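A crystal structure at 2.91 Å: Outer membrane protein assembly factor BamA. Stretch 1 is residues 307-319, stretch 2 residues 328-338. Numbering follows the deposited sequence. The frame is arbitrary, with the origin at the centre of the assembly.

Stretch 1, residues 307-319: DFDLSFGWNYNNL
Stretch 2 328-338: GSSANISGKLT

Neighbouring strands of an antiparallel sheet are held together by a repeating backbone pattern, while their side chains alternate between two faces and give each face its own chemistry. Residues 307-319 and 328-338 of BamA illustrate the principle. Strand 308-317 and strand 328-338 run at 159° to each other, with their axes 4.5 Å apart at closest approach, and together the stretches bury 1022 Å². The register pairs Asp309 with Thr338 and continues one for one to Asn317 with Ser330. Most residues are extended, with phi from about -100° to -165° and psi from about 110° to 160°.

Narrow and wide pairs alternate. In the wide pairs each residue both gives and receives a backbone hydrogen bond: Leu310 N to Leu337 O is 2.6 Å and Leu337 N to Leu310 O 2.9 Å; Trp314 N to Ile333 O is 2.7 Å and Ile333 N to Trp314 O 3.1 Å. Phe312 with Gly335 and Tyr316 with Ala331 repeat the motif, the latter with both Tyr316 N to Ala331 O and Ala331 N to Tyr316 O at 2.8 Å. In the narrow pairs the alpha carbons come closer, down to 4.0 Å between Gly313 CA and Ser334 CA, and CA-H...O contacts supplement the ladder, as from Gly313 CA to Ile333 O at 3.1 Å. Past the strand end, Asn318 N still donates to Ser329 O at 2.6 Å.

Three aromatic residues, Trp314, Tyr316 and Phe312, have the largest areas covered by the partner stretch, and all lie on one face with Leu310, Ala331, Ile333 and Leu337. Trp314 has chi1 t (162°) and chi2 60°; Ile333 meets its ring at the edge, with Ile333 CB 3.8 Å from Trp314 CE3. This is an apolar contact beside the backbone bonds of the same pair. Tyr316, also t (175°) with chi2 86°, brings CE2 to 3.7 Å from Ser329 OG, again at the ring edge. Its hydroxyl makes a weak hydrogen bond within its own stretch, Tyr316 OH to Asn318 OD1 at 2.6 Å.

Phe312 shows how glycine makes room for an aromatic ring. Its chi1 of 13° lies between wells, chi2 is 83°, and the ring end comes nearer the partner strand, with Gly335 O over one face. A beta carbon on Gly335 would fall 2.5 Å from Phe312 CE1, a clash, so the bare alpha carbon leaves the space the ring needs. Farther along the ring, Phe312 CZ reaches Leu337 CB at 4.3 Å.

The other face is largely polar. The side chains of Asn315 (chi1 m) and Asn332 (chi1 t) leave on this face and their ends come nearer the partner strand, where Asn332 ND2 donates to Asn315 OD1 at 2.6 Å. Asp309 (p) and Lys336 bring opposite charges near each other, but Asp309 OD2 and Lys336 NZ remain 4.4 Å apart, beyond a salt bridge.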

# COMPACT_ATOMS: atom_id res chain seq x y z
N ASP A 307 -24.42 -12.14 -5.67
CA ASP A 307 -23.14 -11.40 -5.61
C ASP A 307 -21.91 -12.13 -5.06
O ASP A 307 -21.30 -11.74 -4.07
CB ASP A 307 -23.21 -9.92 -5.26
CG ASP A 307 -23.64 -9.08 -6.44
OD1 ASP A 307 -24.56 -9.52 -7.14
OD2 ASP A 307 -23.05 -7.99 -6.67
N PHE A 308 -21.57 -13.21 -5.76
CA PHE A 308 -20.25 -13.81 -5.72
C PHE A 308 -19.38 -13.05 -6.72
O PHE A 308 -19.68 -13.04 -7.91
CB PHE A 308 -20.33 -15.25 -6.20
CG PHE A 308 -20.48 -16.24 -5.12
CD1 PHE A 308 -21.74 -16.55 -4.61
CD2 PHE A 308 -19.38 -16.91 -4.61
CE1 PHE A 308 -21.89 -17.49 -3.60
CE2 PHE A 308 -19.52 -17.85 -3.60
CZ PHE A 308 -20.78 -18.14 -3.10
N ASP A 309 -18.31 -12.43 -6.26
CA ASP A 309 -17.47 -11.66 -7.16
C ASP A 309 -16.07 -12.25 -7.28
O ASP A 309 -15.58 -12.89 -6.33
CB ASP A 309 -17.38 -10.22 -6.69
CG ASP A 309 -16.75 -10.10 -5.33
OD1 ASP A 309 -15.50 -10.09 -5.26
OD2 ASP A 309 -17.51 -10.04 -4.33
N LEU A 310 -15.44 -12.03 -8.43
CA LEU A 310 -14.03 -12.36 -8.64
C LEU A 310 -13.20 -11.08 -8.74
O LEU A 310 -13.65 -10.10 -9.34
CB LEU A 310 -13.84 -13.19 -9.90
CG LEU A 310 -12.40 -13.48 -10.30
CD1 LEU A 310 -11.68 -14.25 -9.22
CD2 LEU A 310 -12.40 -14.23 -11.61
N SER A 311 -12.01 -11.09 -8.15
CA SER A 311 -11.21 -9.88 -8.08
C SER A 311 -9.75 -10.14 -8.37
O SER A 311 -9.18 -11.11 -7.88
CB SER A 311 -11.33 -9.21 -6.72
OG SER A 311 -12.63 -8.70 -6.57
N PHE A 312 -9.16 -9.26 -9.19
CA PHE A 312 -7.78 -9.36 -9.60
C PHE A 312 -7.23 -7.96 -9.60
O PHE A 312 -7.95 -7.02 -9.89
CB PHE A 312 -7.69 -9.96 -11.01
CG PHE A 312 -9.01 -9.98 -11.72
CD1 PHE A 312 -9.48 -8.86 -12.39
CD2 PHE A 312 -9.81 -11.11 -11.70
CE1 PHE A 312 -10.71 -8.87 -13.03
CE2 PHE A 312 -11.04 -11.11 -12.33
CZ PHE A 312 -11.49 -10.00 -13.00
N GLY A 313 -5.96 -7.81 -9.24
CA GLY A 313 -5.35 -6.50 -9.28
C GLY A 313 -3.86 -6.61 -9.47
O GLY A 313 -3.28 -7.68 -9.23
N TRP A 314 -3.23 -5.52 -9.90
CA TRP A 314 -1.79 -5.47 -9.99
C TRP A 314 -1.28 -4.18 -9.40
O TRP A 314 -1.84 -3.11 -9.66
CB TRP A 314 -1.34 -5.60 -11.44
CG TRP A 314 0.06 -5.13 -11.66
CD1 TRP A 314 1.20 -5.64 -11.08
CD2 TRP A 314 0.49 -4.06 -12.50
NE1 TRP A 314 2.29 -4.96 -11.51
CE2 TRP A 314 1.89 -3.98 -12.39
CE3 TRP A 314 -0.18 -3.17 -13.35
CZ2 TRP A 314 2.65 -3.03 -13.10
CZ3 TRP A 314 0.57 -2.22 -14.05
CH2 TRP A 314 1.97 -2.17 -13.92
N ASN A 315 -0.20 -4.25 -8.63
CA ASN A 315 0.25 -3.06 -7.92
C ASN A 315 1.70 -2.73 -8.06
O ASN A 315 2.57 -3.43 -7.54
CB ASN A 315 -0.10 -3.13 -6.45
CG ASN A 315 -1.51 -2.73 -6.21
OD1 ASN A 315 -1.83 -1.53 -6.17
ND2 ASN A 315 -2.39 -3.72 -6.08
N TYR A 316 1.93 -1.62 -8.76
CA TYR A 316 3.26 -1.12 -8.97
C TYR A 316 3.51 0.06 -8.05
O TYR A 316 2.69 0.97 -7.94
CB TYR A 316 3.44 -0.74 -10.44
CG TYR A 316 4.77 -0.09 -10.76
CD1 TYR A 316 5.90 -0.85 -11.03
CD2 TYR A 316 4.89 1.29 -10.78
CE1 TYR A 316 7.12 -0.24 -11.32
CE2 TYR A 316 6.10 1.90 -11.06
CZ TYR A 316 7.20 1.14 -11.33
OH TYR A 316 8.38 1.78 -11.60
N ASN A 317 4.65 0.03 -7.35
CA ASN A 317 5.13 1.18 -6.60
C ASN A 317 6.63 1.37 -6.73
O ASN A 317 7.40 0.48 -6.39
CB ASN A 317 4.76 1.07 -5.11
CG ASN A 317 5.04 2.38 -4.34
OD1 ASN A 317 6.13 2.94 -4.40
ND2 ASN A 317 4.02 2.86 -3.64
N ASN A 318 7.04 2.53 -7.21
CA ASN A 318 8.43 2.92 -7.09
C ASN A 318 8.57 3.79 -5.87
O ASN A 318 8.81 3.30 -4.77
CB ASN A 318 8.90 3.69 -8.31
CG ASN A 318 10.01 3.00 -9.02
OD1 ASN A 318 10.16 3.14 -10.23
ND2 ASN A 318 10.80 2.23 -8.28
N LEU A 319 8.39 5.09 -6.09
CA LEU A 319 8.29 6.08 -5.03
C LEU A 319 9.44 6.04 -4.01
O LEU A 319 9.47 5.22 -3.10
CB LEU A 319 6.92 6.01 -4.35
CG LEU A 319 5.75 6.28 -5.31
CD1 LEU A 319 4.44 6.46 -4.57
CD2 LEU A 319 6.02 7.50 -6.21
N GLY A 328 10.15 8.81 -8.92
CA GLY A 328 9.59 7.49 -9.07
C GLY A 328 8.16 7.58 -9.55
O GLY A 328 7.68 8.66 -9.94
N SER A 329 7.47 6.45 -9.53
CA SER A 329 6.04 6.43 -9.84
C SER A 329 5.29 5.34 -9.09
O SER A 329 5.84 4.62 -8.26
CB SER A 329 5.80 6.33 -11.35
OG SER A 329 6.70 5.40 -11.95
N SER A 330 4.01 5.23 -9.39
CA SER A 330 3.19 4.20 -8.79
C SER A 330 1.99 4.02 -9.70
O SER A 330 1.57 4.96 -10.41
CB SER A 330 2.73 4.63 -7.41
OG SER A 330 1.70 5.59 -7.52
N ALA A 331 1.43 2.82 -9.70
CA ALA A 331 0.29 2.54 -10.55
C ALA A 331 -0.46 1.27 -10.15
O ALA A 331 0.06 0.40 -9.45
CB ALA A 331 0.73 2.50 -12.01
N ASN A 332 -1.71 1.19 -10.62
CA ASN A 332 -2.58 0.09 -10.30
C ASN A 332 -3.45 -0.30 -11.50
O ASN A 332 -3.91 0.56 -12.27
CB ASN A 332 -3.49 0.48 -9.14
CG ASN A 332 -4.35 -0.68 -8.66
OD1 ASN A 332 -5.29 -1.09 -9.34
ND2 ASN A 332 -4.03 -1.21 -7.49
N ILE A 333 -3.67 -1.60 -11.65
CA ILE A 333 -4.63 -2.14 -12.60
C ILE A 333 -5.52 -3.13 -11.83
O ILE A 333 -5.04 -4.15 -11.31
CB ILE A 333 -3.91 -2.81 -13.83
CG1 ILE A 333 -3.97 -1.87 -15.01
CG2 ILE A 333 -4.61 -4.08 -14.29
CD1 ILE A 333 -5.40 -1.58 -15.40
N SER A 334 -6.80 -2.82 -11.71
CA SER A 334 -7.72 -3.68 -10.96
C SER A 334 -8.99 -4.02 -11.72
O SER A 334 -9.40 -3.30 -12.63
CB SER A 334 -8.04 -3.06 -9.60
OG SER A 334 -8.42 -1.70 -9.74
N GLY A 335 -9.62 -5.13 -11.35
CA GLY A 335 -10.82 -5.60 -12.01
C GLY A 335 -11.72 -6.41 -11.10
O GLY A 335 -11.25 -7.19 -10.26
N LYS A 336 -13.03 -6.21 -11.25
CA LYS A 336 -14.02 -6.98 -10.51
C LYS A 336 -14.98 -7.58 -11.50
O LYS A 336 -15.26 -7.00 -12.53
CB LYS A 336 -14.80 -6.07 -9.58
CG LYS A 336 -15.14 -6.67 -8.24
CD LYS A 336 -16.24 -5.84 -7.57
CE LYS A 336 -16.87 -6.54 -6.38
NZ LYS A 336 -18.32 -6.21 -6.36
N LEU A 337 -15.51 -8.76 -11.18
CA LEU A 337 -16.49 -9.40 -12.03
C LEU A 337 -17.43 -10.23 -11.15
O LEU A 337 -16.97 -10.88 -10.21
CB LEU A 337 -15.78 -10.28 -13.06
CG LEU A 337 -16.60 -11.08 -14.08
CD1 LEU A 337 -17.00 -12.43 -13.52
CD2 LEU A 337 -17.84 -10.29 -14.50
N THR A 338 -18.72 -10.20 -11.45
CA THR A 338 -19.69 -11.02 -10.73
C THR A 338 -19.79 -12.40 -11.36
O THR A 338 -19.86 -12.54 -12.57
CB THR A 338 -21.09 -10.39 -10.70
OG1 THR A 338 -21.51 -10.06 -12.04
CG2 THR A 338 -21.09 -9.15 -9.83